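Local coordinates for protein octaprenyl-diphosphate synthase (Bacteroides thetaiotaomicron, PDB 3RMG) that probably acts as a magnesium-dependent prenyltransferase that lengthens isoprenoid diphosphate chains, in the manner of the FPP/GGPP synthase family, at residues 166-169 and 170-174; 212-215 and 216-219; 230-234 and 235-239; 284-287 and 288-291; 290-293 and 294-297. All coordinates share one frame; numbering follows the deposited sequence.

Contact 1: 166-169 and 170-174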
loop_
_atom_site.group_PDB
_atom_site.type_symbol
_atom_site.label_atom_id
_atom_site.label_comp_id
_atom_site.label_asym_id
_atom_site.label_seq_id
_atom_site.Cartn_x
_atom_site.Cartn_y
_atom_site.Cartn_z
ATOM N N TYR A 166 25.226 4.835 8.074
ATOM C CA TYR A 166 24.514 3.867 8.889
ATOM C C TYR A 166 23.372 4.545 9.649
ATOM O O TYR A 166 22.247 4.039 9.689
ATOM C CB TYR A 166 25.505 3.250 9.865
ATOM C CG TYR A 166 24.916 2.455 11.002
ATOM C CD1 TYR A 166 24.251 1.256 10.774
ATOM C CD2 TYR A 166 25.081 2.874 12.315
ATOM C CE1 TYR A 166 23.740 0.511 11.828
ATOM C CE2 TYR A 166 24.576 2.139 13.374
ATOM C CZ TYR A 166 23.910 0.960 13.124
ATOM O OH TYR A 166 23.415 0.228 14.183
ATOM N N PHE A 167 23.679 5.697 10.239
ATOM C CA PHE A 167 22.717 6.457 11.021
ATOM C C PHE A 167 21.648 7.099 10.165
ATOM O O PHE A 167 20.476 7.147 10.543
ATOM C CB PHE A 167 23.435 7.515 11.835
ATOM C CG PHE A 167 24.100 6.965 13.040
ATOM C CD1 PHE A 167 25.469 7.032 13.185
ATOM C CD2 PHE A 167 23.354 6.347 14.022
ATOM C CE1 PHE A 167 26.075 6.518 14.306
ATOM C CE2 PHE A 167 23.955 5.831 15.139
ATOM C CZ PHE A 167 25.317 5.919 15.284
ATOM N N ASP A 168 22.059 7.592 9.008
ATOM C CA ASP A 168 21.122 8.142 8.056
ATOM C C ASP A 168 20.054 7.121 7.698
ATOM O O ASP A 168 18.880 7.451 7.619
ATOM C CB ASP A 168 21.846 8.602 6.795
ATOM C CG ASP A 168 20.964 9.440 5.908
ATOM O OD1 ASP A 168 20.347 10.396 6.429
ATOM O OD2 ASP A 168 20.876 9.143 4.697
ATOM N N VAL A 169 20.466 5.880 7.473
ATOM C CA VAL A 169 19.537 4.813 7.114
ATOM C C VAL A 169 18.561 4.498 8.249
ATOM O O VAL A 169 17.357 4.339 8.026
ATOM C CB VAL A 169 20.292 3.511 6.765
ATOM C CG1 VAL A 169 19.300 2.364 6.528
ATOM C CG2 VAL A 169 21.214 3.722 5.556
ATOM N N ILE A 170 19.092 4.379 9.462
ATOM C CA ILE A 170 18.250 4.220 10.642
ATOM C C ILE A 170 17.245 5.387 10.796
ATOM O O ILE A 170 16.054 5.168 11.025
ATOM C CB ILE A 170 19.110 4.112 11.905
ATOM C CG1 ILE A 170 19.962 2.838 11.866
ATOM C CG2 ILE A 170 18.233 4.142 13.146
ATOM C CD1 ILE A 170 20.998 2.757 13.013
ATOM N N ARG A 171 17.695 6.610 10.631
ATOM C CA ARG A 171 16.821 7.751 10.764
ATOM C C ARG A 171 15.725 7.721 9.739
ATOM O O ARG A 171 14.657 8.207 9.973
ATOM C CB ARG A 171 17.587 9.064 10.741
ATOM C CG ARG A 171 18.226 9.368 12.047
ATOM C CD ARG A 171 18.771 10.747 12.142
ATOM N NE ARG A 171 20.158 10.805 11.745
ATOM C CZ ARG A 171 21.196 10.667 12.553
ATOM N NH1 ARG A 171 22.393 10.692 12.022
ATOM N NH2 ARG A 171 21.077 10.822 13.856
ATOM N N LYS A 172 16.016 7.162 8.581
ATOM C CA LYS A 172 15.037 7.064 7.525
ATOM C C LYS A 172 14.120 5.878 7.616
ATOM O O LYS A 172 13.182 5.790 6.886
ATOM C CB LYS A 172 15.715 7.093 6.181
ATOM C CG LYS A 172 16.013 8.479 5.747
ATOM C CD LYS A 172 17.312 8.552 5.032
ATOM C CE LYS A 172 17.739 9.970 4.824
ATOM N NZ LYS A 172 17.077 10.529 3.636
ATOM N N LYS A 173 14.404 4.953 8.505
ATOM C CA LYS A 173 13.559 3.796 8.627
ATOM C C LYS A 173 13.026 3.482 10.019
ATOM O O LYS A 173 11.992 3.944 10.391
ATOM C CB LYS A 173 14.285 2.598 8.062
ATOM C CG LYS A 173 13.426 1.416 7.760
ATOM C CD LYS A 173 14.284 0.321 7.176
ATOM C CE LYS A 173 13.676 -1.041 7.356
ATOM N NZ LYS A 173 14.726 -2.041 7.539
ATOM N N THR A 174 13.749 2.707 10.801
ATOM C CA THR A 174 13.256 2.343 12.107
ATOM C C THR A 174 13.029 3.499 13.026
ATOM O O THR A 174 12.028 3.568 13.659
ATOM C CB THR A 174 14.169 1.360 12.790
ATOM O OG1 THR A 174 13.893 0.082 12.274
ATOM C CG2 THR A 174 13.897 1.298 14.239
#
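Tyr166 and Ile170 make a local aliphatic-on-ring contact, one turn apart on helix 163-172, where both side chains also touch helix 193-217. Ile170 CD1 lies over one face of the Tyr166 ring in a CH-pi contact, 3.7 Å from the ring centroid. It is offset toward the phenol end and comes within 3.4 Å of Tyr166 CZ. The ring reaches this place because Tyr166 CG stands anti to the backbone N (chi1 167°), and its hydroxyl is probably hydrogen-bonded to the Asp215 carboxylate. In the all-helical isoprenoid synthase fold this helix ends next to its successor, helix 174-188, with Lys173 at the N-cap between them. On the next strip Arg171, bent at chi3, folds back along its own helix. Its NH1 rests 3.3 Å from Phe167 CB, and Phe167 O sits over a face of the guanidinium group while accepting the Arg171 N bond at 2.8 Å. Asp168 and Lys172 meet mainly through the lysine's aliphatic part: Lys172 CE is a close 3.1 Å from Asp168 OD1. The Lys172 NZ end remains 4.2 Å from Asp168 OD2, too far for an ion pair.

Contact 2: 212-215 and 216-219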
loop_
_atom_site.group_PDB
_atom_site.type_symbol
_atom_site.label_atom_id
_atom_site.label_comp_id
_atom_site.label_asym_id
_atom_site.label_seq_id
_atom_site.Cartn_x
_atom_site.Cartn_y
_atom_site.Cartn_z
ATOM N N ILE A 212 20.008 0.222 17.128
ATOM C CA ILE A 212 21.375 -0.153 17.437
ATOM C C ILE A 212 21.398 -1.366 18.367
ATOM O O ILE A 212 22.198 -2.286 18.176
ATOM C CB ILE A 212 22.136 1.007 18.083
ATOM C CG1 ILE A 212 22.415 2.106 17.053
ATOM C CG2 ILE A 212 23.441 0.532 18.650
ATOM C CD1 ILE A 212 23.002 3.396 17.690
ATOM N N LYS A 213 20.516 -1.373 19.366
ATOM C CA LYS A 213 20.358 -2.544 20.226
ATOM C C LYS A 213 20.142 -3.812 19.408
ATOM O O LYS A 213 20.799 -4.820 19.632
ATOM C CB LYS A 213 19.189 -2.360 21.193
ATOM C CG LYS A 213 19.584 -1.810 22.548
ATOM C CD LYS A 213 20.045 -2.919 23.492
ATOM C CE LYS A 213 21.480 -3.334 23.211
ATOM N NZ LYS A 213 22.044 -4.186 24.302
ATOM N N ASP A 214 19.204 -3.757 18.471
ATOM C CA ASP A 214 18.915 -4.889 17.612
ATOM C C ASP A 214 20.106 -5.319 16.766
ATOM O O ASP A 214 20.310 -6.508 16.554
ATOM C CB ASP A 214 17.744 -4.574 16.685
ATOM C CG ASP A 214 16.462 -5.231 17.129
ATOM O OD1 ASP A 214 16.485 -5.935 18.164
ATOM O OD2 ASP A 214 15.438 -5.053 16.439
ATOM N N ASP A 215 20.864 -4.355 16.255
ATOM C CA ASP A 215 22.017 -4.662 15.413
ATOM C C ASP A 215 23.074 -5.440 16.203
ATOM O O ASP A 215 23.736 -6.324 15.666
ATOM C CB ASP A 215 22.625 -3.381 14.840
ATOM C CG ASP A 215 21.760 -2.749 13.769
ATOM O OD1 ASP A 215 20.747 -3.364 13.365
ATOM O OD2 ASP A 215 22.097 -1.633 13.324
ATOM N N ILE A 216 23.227 -5.105 17.476
ATOM C CA ILE A 216 24.156 -5.808 18.343
ATOM C C ILE A 216 23.754 -7.275 18.522
ATOM O O ILE A 216 24.584 -8.173 18.418
ATOM C CB ILE A 216 24.258 -5.120 19.703
ATOM C CG1 ILE A 216 25.162 -3.886 19.599
ATOM C CG2 ILE A 216 24.779 -6.092 20.754
ATOM C CD1 ILE A 216 25.026 -2.919 20.758
ATOM N N PHE A 217 22.475 -7.515 18.776
ATOM C CA PHE A 217 21.977 -8.880 18.911
ATOM C C PHE A 217 22.476 -9.802 17.805
ATOM O O PHE A 217 22.754 -10.971 18.052
ATOM C CB PHE A 217 20.447 -8.907 18.934
ATOM C CG PHE A 217 19.850 -8.308 20.173
ATOM C CD1 PHE A 217 18.568 -7.781 20.154
ATOM C CD2 PHE A 217 20.577 -8.262 21.354
ATOM C CE1 PHE A 217 18.011 -7.228 21.292
ATOM C CE2 PHE A 217 20.030 -7.709 22.497
ATOM C CZ PHE A 217 18.742 -7.192 22.465
ATOM N N ASP A 218 22.586 -9.284 16.586
ATOM C CA ASP A 218 22.980 -10.113 15.446
ATOM C C ASP A 218 24.380 -10.725 15.585
ATOM O O ASP A 218 24.699 -11.730 14.953
ATOM C CB ASP A 218 22.904 -9.312 14.157
ATOM C CG ASP A 218 22.840 -10.192 12.939
ATOM O OD1 ASP A 218 23.655 -9.989 12.015
ATOM O OD2 ASP A 218 21.975 -11.093 12.909
ATOM N N TYR A 219 25.215 -10.111 16.413
ATOM C CA TYR A 219 26.558 -10.622 16.659
ATOM C C TYR A 219 26.568 -11.735 17.724
ATOM O O TYR A 219 27.609 -12.017 18.318
ATOM C CB TYR A 219 27.480 -9.472 17.084
ATOM C CG TYR A 219 27.656 -8.396 16.031
ATOM C CD1 TYR A 219 28.878 -8.214 15.401
ATOM C CD2 TYR A 219 26.604 -7.562 15.668
ATOM C CE1 TYR A 219 29.053 -7.235 14.442
ATOM C CE2 TYR A 219 26.768 -6.582 14.702
ATOM C CZ TYR A 219 27.997 -6.422 14.090
ATOM O OH TYR A 219 28.191 -5.448 13.129
#
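Phe217 has CG anti to its carbonyl carbon and beside its backbone N (chi1 -69°), a torsion that lays the ring back over the preceding turn. Lys213 O then sits over the ring centre, 3.6 Å above its plane, and the same oxygen accepts the Phe217 N bond at 3.3 Å. Asp214 OD1 comes to the ring edge, 3.4 Å from Phe217 CD1, with carboxylate and ring planes 60° apart. An alanine in place of Phe217 would probably leave Lys213 O without its cover and the Asp214 carboxylate freer to turn. Farther on, Asp215 O lies in the plane of the Tyr219 ring at its edge, 3.1 Å from CD2 of Tyr219, and takes a weak bond from Asp218 N at 3.3 Å. Asp214, Asp215 and Asp218 spell DDxxD, the second aspartate-rich motif of the family, whose relatives use it to bind diphosphate through magnesium. The side chains of Asp215 and Asp218 are held from outside, by Tyr166 and Gln211 and by the backbone N of Asp232. On helix 193-217, Ile212 packs on helices 163-172 and 283-302 and Ile216 on helix 283-302, while Tyr219, beyond it, packs on helix 268-280.

Contact 3: 230-234 and 235-239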
loop_
_atom_site.group_PDB
_atom_site.type_symbol
_atom_site.label_atom_id
_atom_site.label_comp_id
_atom_site.label_asym_id
_atom_site.label_seq_id
_atom_site.Cartn_x
_atom_site.Cartn_y
_atom_site.Cartn_z
ATOM N N GLY A 230 24.770 -13.584 12.760
ATOM C CA GLY A 230 25.481 -12.864 11.704
ATOM C C GLY A 230 24.595 -12.576 10.506
ATOM O O GLY A 230 25.077 -12.270 9.416
ATOM N N ASN A 231 23.289 -12.660 10.715
ATOM C CA ASN A 231 22.332 -12.535 9.627
ATOM C C ASN A 231 22.437 -11.256 8.797
ATOM O O ASN A 231 22.442 -11.314 7.570
ATOM C CB ASN A 231 20.909 -12.688 10.154
ATOM C CG ASN A 231 19.917 -12.915 9.051
ATOM O OD1 ASN A 231 18.818 -13.407 9.282
ATOM N ND2 ASN A 231 20.305 -12.570 7.831
ATOM N N ASP A 232 22.498 -10.103 9.459
ATOM C CA ASP A 232 22.544 -8.817 8.751
ATOM C C ASP A 232 23.655 -8.791 7.703
ATOM O O ASP A 232 23.522 -8.135 6.665
ATOM C CB ASP A 232 22.741 -7.643 9.726
ATOM C CG ASP A 232 21.526 -7.386 10.610
ATOM O OD1 ASP A 232 20.382 -7.612 10.160
ATOM O OD2 ASP A 232 21.728 -6.944 11.760
ATOM N N MET A 233 24.759 -9.483 7.989
ATOM C CA MET A 233 25.872 -9.577 7.040
ATOM C C MET A 233 25.489 -10.414 5.814
ATOM O O MET A 233 25.746 -10.018 4.679
ATOM C CB MET A 233 27.137 -10.131 7.712
ATOM C CG MET A 233 27.843 -9.148 8.649
ATOM S SD MET A 233 29.441 -9.751 9.225
ATOM C CE MET A 233 29.984 -8.468 10.342
ATOM N N LEU A 234 24.865 -11.566 6.051
ATOM C CA LEU A 234 24.385 -12.422 4.972
ATOM C C LEU A 234 23.507 -11.633 4.015
ATOM O O LEU A 234 23.395 -11.966 2.833
ATOM C CB LEU A 234 23.577 -13.589 5.538
ATOM C CG LEU A 234 24.361 -14.708 6.219
ATOM C CD1 LEU A 234 23.411 -15.696 6.892
ATOM C CD2 LEU A 234 25.246 -15.410 5.202
ATOM N N GLU A 235 22.878 -10.588 4.536
ATOM C CA GLU A 235 21.962 -9.794 3.740
ATOM C C GLU A 235 22.658 -8.583 3.141
ATOM O O GLU A 235 22.086 -7.879 2.319
ATOM C CB GLU A 235 20.754 -9.387 4.576
ATOM C CG GLU A 235 20.226 -10.528 5.416
ATOM C CD GLU A 235 18.717 -10.603 5.399
ATOM O OE1 GLU A 235 18.123 -10.316 4.338
ATOM O OE2 GLU A 235 18.123 -10.957 6.441
ATOM N N GLY A 236 23.899 -8.349 3.553
ATOM C CA GLY A 236 24.722 -7.317 2.935
ATOM C C GLY A 236 25.066 -6.147 3.837
ATOM O O GLY A 236 25.668 -5.168 3.392
ATOM N N LYS A 237 24.709 -6.254 5.114
ATOM C CA LYS A 237 24.784 -5.110 6.016
ATOM C C LYS A 237 25.968 -5.141 6.976
ATOM O O LYS A 237 26.247 -6.160 7.607
ATOM C CB LYS A 237 23.480 -4.982 6.815
ATOM C CG LYS A 237 22.221 -4.962 5.960
ATOM C CD LYS A 237 20.995 -5.312 6.790
ATOM C CE LYS A 237 19.789 -5.597 5.909
ATOM N NZ LYS A 237 18.692 -6.216 6.701
ATOM N N LEU A 238 26.648 -4.004 7.087
ATOM C CA LEU A 238 27.667 -3.790 8.104
ATOM C C LEU A 238 27.171 -2.763 9.128
ATOM O O LEU A 238 27.069 -1.570 8.821
ATOM C CB LEU A 238 28.965 -3.284 7.466
ATOM C CG LEU A 238 29.745 -4.221 6.547
ATOM C CD1 LEU A 238 31.026 -3.544 6.096
ATOM C CD2 LEU A 238 30.052 -5.530 7.256
ATOM N N THR A 239 26.878 -3.228 10.340
ATOM C CA THR A 239 26.279 -2.377 11.357
ATOM C C THR A 239 27.332 -1.762 12.270
ATOM O O THR A 239 28.513 -2.076 12.175
ATOM C CB THR A 239 25.230 -3.139 12.199
ATOM O OG1 THR A 239 25.876 -4.152 12.978
ATOM C CG2 THR A 239 24.161 -3.778 11.303
HETATM O O HOH W 1 23.853 -6.239 13.043
#
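Gly236 and Lys237 turn the chain back onto the last turn of helix 231-234 with two backbone bonds, Gly236 N to Met233 O at 2.7 Å and Lys237 N to Asp232 O, also 2.7 Å. The first donor stands above the carbonyl plane of Met233, not on a lone pair. This is a Schellman motif, and Gly236 takes the positive phi (114°) at which a side chain would jam against the preceding carbonyl. In the isoprenoid synthase fold this region follows the DDxxD motif in the chain, takes a bond from Asp232 N to Asp218 of that motif, and leads into helix 240-249. Among polar side chains, Asn231 ND2 approaches Glu235 OE2 at 3.0 Å, with amide and carboxylate planes only 21° apart. The Lys237 chain runs extended across Asp232, its CB 3.2 Å from Asp232 O. Lys237 NZ ends 4.1 Å from Asp232 OD1, a looser pairing of opposite charges. One water bridges the two segments: it donates to Asp232 OD2 at 2.6 Å and accepts from Thr239 OG1 at 2.9 Å. Thr239 OG1 is also hydrogen-bonded to the Tyr219 hydroxyl. The apolar part is slight, Met233 CE lying 4.3 Å from Leu238 CD2, and both side chains pack on helix 252-263.

Contact 4: 284-287 and 288-291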
loop_
_atom_site.group_PDB
_atom_site.type_symbol
_atom_site.label_atom_id
_atom_site.label_comp_id
_atom_site.label_asym_id
_atom_site.label_seq_id
_atom_site.Cartn_x
_atom_site.Cartn_y
_atom_site.Cartn_z
ATOM N N ILE A 284 31.454 -3.967 19.930
ATOM C CA ILE A 284 30.291 -3.959 20.806
ATOM C C ILE A 284 30.370 -2.839 21.845
ATOM O O ILE A 284 29.477 -2.003 21.924
ATOM C CB ILE A 284 30.111 -5.305 21.520
ATOM C CG1 ILE A 284 30.154 -6.455 20.510
ATOM C CG2 ILE A 284 28.808 -5.316 22.307
ATOM C CD1 ILE A 284 29.105 -6.364 19.428
ATOM N N GLU A 285 31.439 -2.822 22.634
ATOM C CA GLU A 285 31.601 -1.806 23.668
ATOM C C GLU A 285 31.316 -0.420 23.106
ATOM O O GLU A 285 30.798 0.451 23.804
ATOM C CB GLU A 285 33.013 -1.849 24.263
ATOM C CG GLU A 285 33.379 -3.173 24.935
ATOM C CD GLU A 285 33.521 -4.324 23.942
ATOM O OE1 GLU A 285 34.100 -4.114 22.852
ATOM O OE2 GLU A 285 33.057 -5.441 24.254
ATOM N N TYR A 286 31.649 -0.221 21.840
ATOM C CA TYR A 286 31.471 1.077 21.212
ATOM C C TYR A 286 30.026 1.341 20.788
ATOM O O TYR A 286 29.547 2.474 20.853
ATOM C CB TYR A 286 32.379 1.203 20.004
ATOM C CG TYR A 286 32.095 2.428 19.168
ATOM C CD1 TYR A 286 32.508 3.697 19.585
ATOM C CD2 TYR A 286 31.411 2.321 17.960
ATOM C CE1 TYR A 286 32.248 4.827 18.807
ATOM C CE2 TYR A 286 31.150 3.440 17.179
ATOM C CZ TYR A 286 31.570 4.684 17.607
ATOM O OH TYR A 286 31.315 5.782 16.815
ATOM N N ALA A 287 29.348 0.292 20.333
ATOM C CA ALA A 287 27.959 0.398 19.946
ATOM C C ALA A 287 27.144 0.698 21.204
ATOM O O ALA A 287 26.282 1.581 21.197
ATOM C CB ALA A 287 27.497 -0.885 19.285
ATOM N N CYS A 288 27.448 -0.026 22.282
ATOM C CA CYS A 288 26.895 0.244 23.610
ATOM C C CYS A 288 27.182 1.663 24.134
ATOM O O CYS A 288 26.328 2.271 24.781
ATOM C CB CYS A 288 27.376 -0.800 24.623
ATOM S SG CYS A 288 26.435 -2.342 24.591
ATOM N N ARG A 289 28.376 2.189 23.869
ATOM C CA ARG A 289 28.681 3.560 24.277
ATOM C C ARG A 289 27.840 4.580 23.493
ATOM O O ARG A 289 27.429 5.599 24.025
ATOM C CB ARG A 289 30.174 3.863 24.145
ATOM C CG ARG A 289 30.924 3.831 25.469
ATOM C CD ARG A 289 32.321 3.260 25.326
ATOM N NE ARG A 289 33.051 3.818 24.187
ATOM C CZ ARG A 289 33.967 3.142 23.496
ATOM N NH1 ARG A 289 34.244 1.886 23.823
ATOM N NH2 ARG A 289 34.593 3.711 22.471
ATOM N N THR A 290 27.590 4.290 22.228
ATOM C CA THR A 290 26.791 5.157 21.387
ATOM C C THR A 290 25.322 5.180 21.852
ATOM O O THR A 290 24.711 6.253 21.991
ATOM C CB THR A 290 26.905 4.710 19.929
ATOM O OG1 THR A 290 28.270 4.854 19.516
ATOM C CG2 THR A 290 26.013 5.541 19.017
ATOM N N ILE A 291 24.771 3.993 22.097
ATOM C CA ILE A 291 23.442 3.868 22.679
ATOM C C ILE A 291 23.312 4.759 23.917
ATOM O O ILE A 291 22.319 5.470 24.082
ATOM C CB ILE A 291 23.133 2.400 23.042
ATOM C CG1 ILE A 291 22.893 1.586 21.773
ATOM C CG2 ILE A 291 21.913 2.296 23.951
ATOM C CD1 ILE A 291 22.763 0.100 22.032
#
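Tyr286 and Thr290 form the close-packed part of this turn of helix 283-302. Tyr286 O is gripped twice by Thr290, by its N and by its OG1, each at 3.0 Å and from opposite faces of the carbonyl plane. With OG1 anti to its own carbonyl carbon (chi1 -63°), the threonine hydroxyl also stands over one face of the Tyr286 ring, 3.8 Å above the plane and off-centre. The Tyr286 ring also stacks with that of Tyr244. Leu240 packs on both residues of the pair, while Ala287 and Ile291, joined by the bond from Ile291 N to Ala287 O, press against helix 193-217. The solvent side is looser. Arg289, bent twice along its chain, brings NH2 to the edge of the tyrosine ring, 3.6 Å from Tyr286 CD1, with guanidinium and ring planes 74° apart. Beneath the guanidinium centre lies Tyr286 CA. An alanine at Tyr286 would keep the doubly held carbonyl but would probably strip Tyr244 of its stacking partner and leave Arg289 NH2 without the ring edge it rests on. A hydroxyl that shares the carbonyl one turn back with its own backbone N is a familiar arrangement for serine and threonine within alpha-helices, here one facing the helical core of an isoprenoid synthase.

Contact 5: 290-293 and 294-297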
loop_
_atom_site.group_PDB
_atom_site.type_symbol
_atom_site.label_atom_id
_atom_site.label_comp_id
_atom_site.label_asym_id
_atom_site.label_seq_id
_atom_site.Cartn_x
_atom_site.Cartn_y
_atom_site.Cartn_z
ATOM N N THR A 290 27.590 4.290 22.228
ATOM C CA THR A 290 26.791 5.157 21.387
ATOM C C THR A 290 25.322 5.180 21.852
ATOM O O THR A 290 24.711 6.253 21.991
ATOM C CB THR A 290 26.905 4.710 19.929
ATOM O OG1 THR A 290 28.270 4.854 19.516
ATOM C CG2 THR A 290 26.013 5.541 19.017
ATOM N N ILE A 291 24.771 3.993 22.097
ATOM C CA ILE A 291 23.442 3.868 22.679
ATOM C C ILE A 291 23.312 4.759 23.917
ATOM O O ILE A 291 22.319 5.470 24.082
ATOM C CB ILE A 291 23.133 2.400 23.042
ATOM C CG1 ILE A 291 22.893 1.586 21.773
ATOM C CG2 ILE A 291 21.913 2.296 23.951
ATOM C CD1 ILE A 291 22.763 0.100 22.032
ATOM N N GLU A 292 24.326 4.722 24.776
ATOM C CA GLU A 292 24.353 5.500 26.012
ATOM C C GLU A 292 24.288 6.999 25.706
ATOM O O GLU A 292 23.622 7.757 26.399
ATOM C CB GLU A 292 25.650 5.191 26.772
ATOM C CG GLU A 292 25.494 4.998 28.262
ATOM C CD GLU A 292 24.421 3.994 28.596
ATOM O OE1 GLU A 292 24.225 3.053 27.797
ATOM O OE2 GLU A 292 23.771 4.149 29.652
ATOM N N GLN A 293 24.995 7.426 24.667
ATOM C CA GLN A 293 24.960 8.821 24.265
ATOM C C GLN A 293 23.545 9.244 23.861
ATOM O O GLN A 293 23.069 10.300 24.283
ATOM C CB GLN A 293 25.932 9.079 23.111
ATOM C CG GLN A 293 27.396 9.170 23.520
ATOM C CD GLN A 293 28.346 8.917 22.346
ATOM O OE1 GLN A 293 29.532 8.657 22.540
ATOM N NE2 GLN A 293 27.820 8.981 21.127
ATOM N N TYR A 294 22.881 8.431 23.041
ATOM C CA TYR A 294 21.538 8.777 22.584
ATOM C C TYR A 294 20.510 8.694 23.706
ATOM O O TYR A 294 19.553 9.469 23.743
ATOM C CB TYR A 294 21.110 7.932 21.382
ATOM C CG TYR A 294 21.646 8.480 20.088
ATOM C CD1 TYR A 294 21.018 9.545 19.451
ATOM C CD2 TYR A 294 22.790 7.939 19.501
ATOM C CE1 TYR A 294 21.520 10.057 18.264
ATOM C CE2 TYR A 294 23.306 8.448 18.313
ATOM C CZ TYR A 294 22.674 9.503 17.709
ATOM O OH TYR A 294 23.176 9.997 16.539
ATOM N N LYS A 295 20.718 7.756 24.616
ATOM C CA LYS A 295 19.867 7.621 25.786
ATOM C C LYS A 295 19.984 8.869 26.640
ATOM O O LYS A 295 18.989 9.369 27.168
ATOM C CB LYS A 295 20.286 6.411 26.604
ATOM C CG LYS A 295 19.340 6.041 27.707
ATOM C CD LYS A 295 19.870 4.823 28.437
ATOM C CE LYS A 295 19.049 4.509 29.665
ATOM N NZ LYS A 295 19.812 3.652 30.616
ATOM N N LYS A 296 21.201 9.380 26.779
ATOM C CA LYS A 296 21.388 10.586 27.575
ATOM C C LYS A 296 20.762 11.777 26.857
ATOM O O LYS A 296 20.166 12.645 27.486
ATOM C CB LYS A 296 22.874 10.842 27.850
ATOM C CG LYS A 296 23.149 12.164 28.549
ATOM C CD LYS A 296 24.615 12.549 28.419
ATOM C CE LYS A 296 24.846 14.048 28.617
ATOM N NZ LYS A 296 24.554 14.489 30.010
ATOM N N LYS A 297 20.889 11.823 25.535
ATOM C CA LYS A 297 20.240 12.882 24.777
ATOM C C LYS A 297 18.737 12.862 25.048
ATOM O O LYS A 297 18.102 13.912 25.203
ATOM C CB LYS A 297 20.522 12.728 23.287
ATOM C CG LYS A 297 21.932 13.166 22.855
ATOM C CD LYS A 297 22.047 13.055 21.339
ATOM C CE LYS A 297 23.464 12.711 20.891
ATOM N NZ LYS A 297 24.355 13.896 20.924
#
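Thr290 and Tyr294 lie side by side and point the same way, an i to i+4 pair on the inward strip of helix 283-302, an amphipathic helix of the isoprenoid synthase fold. The Thr290 methyl group, CG2, runs alongside the ring and meets Tyr294 CE2 at 4.0 Å. Tyr294 CG is anti to its own carbonyl carbon and beside the backbone N (chi1 -83°), which draws the ring back along the preceding turn. Thr290 O consequently lies near the ring plane at its edge, 3.6 Å from Tyr294 CD2, while accepting the Tyr294 N bond at 3.0 Å nearly straight along its carbonyl. Beyond this pair Tyr294 touches Arg171 of helix 163-172 and Cys209 of helix 193-217. Elsewhere on the helix, Glu292 and Lys295 also run in company, pointing alike. The glutamate is bent at chi2 and the lysine is extended throughout, which puts Glu292 OE2 4.1 Å from Lys295 NZ, opposite charges near each other but not an ion pair. The ammonium group has its salt bridge elsewhere, with Asp319 of helix 309-323, and the lysine's chain packs on Leu318 and Val322 of that helix. Lys297 curls back: its CG lies 3.4 Å from Gln293 O, and its CE stands 4.2 Å above one face of the Tyr294 ring, toward the rim.

How the contacts relate
All five contacts are local, four along helices and contact 3 at a helix end and the loop after it. Contact 2 is the most buried: Asp215 is probably hydrogen-bonded to Tyr166 of contact 1, Asp218 and Tyr219 hydrogen-bond to contact 3, and Ile212 and Ile216 pack on contacts 4 and 5. Contacts 4 and 5 share Thr290 and Ile291 on helix 283-302; each has an inward strip against helix 193-217 and an outer side rich in charged residues. Phe167 of contact 1 packs on Thr290. Polar bonding gathers around the DDxxD end, whereas contacts 4 and 5 meet contacts 1 and 2 mainly by packing. Contact 3 does not touch contacts 4 and 5.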